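Local coordinates for alpha-galactosidase (Umbelopsis vinacea, PDB 3A5V), which hydrolyses terminal alpha-galactosidic bonds as a tetrameric glycoside hydrolase of family 27, at residues A[309-314]-A[333-338]. Residues are numbered along the deposited sequence; the frame is centred on the assembly and turned at random. Where two conformers were deposited one is given.
Sequences GDQQLF and SAAKMT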
# COMPACT_ATOMS: atom_id res chain seq x y z
N GLY A 309 -5.54 -19.70 -19.40
CA GLY A 309 -5.95 -20.66 -18.35
C GLY A 309 -4.71 -21.04 -17.56
O GLY A 309 -4.00 -20.16 -17.06
N ASP A 310 -4.42 -22.34 -17.51
CA ASP A 310 -3.25 -22.86 -16.80
C ASP A 310 -1.99 -22.97 -17.68
O ASP A 310 -0.96 -23.49 -17.24
CB ASP A 310 -3.57 -24.28 -16.31
CG ASP A 310 -4.44 -24.30 -15.07
OD1 ASP A 310 -4.34 -23.37 -14.25
OD2 ASP A 310 -5.22 -25.27 -14.93
N GLN A 311 -2.08 -22.49 -18.91
CA GLN A 311 -0.94 -22.53 -19.83
C GLN A 311 -0.21 -21.19 -19.90
O GLN A 311 -0.85 -20.12 -19.81
CB GLN A 311 -1.41 -22.94 -21.22
CG GLN A 311 -1.99 -24.35 -21.24
CD GLN A 311 -2.37 -24.79 -22.64
OE1 GLN A 311 -2.02 -24.13 -23.62
NE2 GLN A 311 -3.09 -25.90 -22.73
N GLN A 312 1.12 -21.25 -20.04
CA GLN A 312 1.96 -20.04 -20.15
C GLN A 312 2.99 -20.22 -21.27
O GLN A 312 3.47 -21.34 -21.49
CB GLN A 312 2.66 -19.74 -18.82
CG GLN A 312 1.69 -19.74 -17.62
CD GLN A 312 2.32 -19.28 -16.32
OE1 GLN A 312 3.43 -18.75 -16.29
NE2 GLN A 312 1.59 -19.48 -15.23
N LEU A 313 3.29 -19.13 -21.97
CA LEU A 313 4.34 -19.11 -23.00
C LEU A 313 5.44 -18.13 -22.58
O LEU A 313 5.14 -16.99 -22.20
CB LEU A 313 3.76 -18.65 -24.35
CG LEU A 313 4.78 -18.42 -25.49
CD1 LEU A 313 5.44 -19.73 -25.88
CD2 LEU A 313 4.13 -17.75 -26.72
N PHE A 314 6.69 -18.58 -22.64
CA PHE A 314 7.85 -17.71 -22.43
C PHE A 314 8.70 -17.65 -23.70
O PHE A 314 8.81 -18.65 -24.44
CB PHE A 314 8.73 -18.22 -21.27
CG PHE A 314 8.07 -18.16 -19.91
CD1 PHE A 314 7.12 -19.12 -19.54
CD2 PHE A 314 8.43 -17.17 -19.00
CE1 PHE A 314 6.52 -19.08 -18.26
CE2 PHE A 314 7.84 -17.12 -17.73
CZ PHE A 314 6.88 -18.08 -17.36
N SER A 333 -3.25 -32.19 -16.16
CA SER A 333 -3.19 -33.19 -17.23
C SER A 333 -2.30 -32.69 -18.37
O SER A 333 -2.27 -31.49 -18.63
CB SER A 333 -4.58 -33.46 -17.79
OG SER A 333 -5.37 -34.22 -16.87
N ALA A 334 -1.64 -33.63 -19.06
CA ALA A 334 -0.86 -33.33 -20.26
C ALA A 334 -1.73 -32.60 -21.29
O ALA A 334 -2.93 -32.83 -21.36
CB ALA A 334 -0.29 -34.62 -20.86
N ALA A 335 -1.13 -31.71 -22.07
CA ALA A 335 -1.87 -30.96 -23.07
C ALA A 335 -1.00 -30.64 -24.28
O ALA A 335 0.23 -30.51 -24.15
CB ALA A 335 -2.43 -29.65 -22.48
N LYS A 336 -1.63 -30.53 -25.44
CA LYS A 336 -0.96 -30.04 -26.63
C LYS A 336 -0.97 -28.51 -26.59
O LYS A 336 -2.05 -27.89 -26.54
CB LYS A 336 -1.63 -30.60 -27.91
CG LYS A 336 -1.29 -32.07 -28.13
CD LYS A 336 -1.67 -32.56 -29.52
CE LYS A 336 -1.73 -34.09 -29.54
NZ LYS A 336 -0.37 -34.67 -29.48
N MET A 337 0.21 -27.90 -26.59
CA MET A 337 0.30 -26.44 -26.56
C MET A 337 0.90 -25.88 -27.85
O MET A 337 1.77 -26.52 -28.44
CB MET A 337 1.15 -25.97 -25.36
CG MET A 337 0.59 -26.37 -23.98
SD MET A 337 1.56 -25.67 -22.61
CE MET A 337 1.64 -23.91 -23.06
N THR A 338 0.45 -24.69 -28.25
CA THR A 338 0.86 -24.04 -29.51
C THR A 338 1.48 -22.67 -29.28
O THR A 338 0.88 -21.83 -28.59
CB THR A 338 -0.35 -23.89 -30.47
OG1 THR A 338 -0.87 -25.19 -30.76
CG2 THR A 338 0.03 -23.19 -31.78
O HOH W 1 -1.86 -23.82 -26.53
O HOH W 2 -4.33 -27.33 -25.26
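The side chains of Q311 and M337 run past one another in reverse senses, and the pairing illustrates how a polar side chain can span the gap between the sheets of a beta sandwich. The facing strands, 311-314 and 335-338, belong to different sheets of the C-terminal domain; their axes come within 8.8 Å and cross at -38°. From Q311, CB lies 3.7 Å from the M337 methyl CE, and CG lies near M337 SD and CE. Beyond CG the chain is extended (chi2 -176°), and CD reaches M337 CG at 3.6 Å. At the tip the two ends of the amide find different neighbours: OE1 touches M337 CG, while NE2 meets the A335 methyl, CB, at 3.8 Å. M337 bends at chi3 (51°), and its CE rests 3.5 Å from the backbone O of Q312; N329 and V380 flank the same side chain. Two waters complete the bridge, one donating to Q311 OE1 (2.9 Å) and accepting from T338 N, the other accepting from NE2 and donating to K336 O (2.7 Å). An alanine at Q311 would probably leave both waters without their amide partner and open a gap beside M337 CG. Van der Waals contact of stem and amide with M337 thus joins the sheets, while the amide reaches T338 N and K336 O through water, with no direct bond between the two strands.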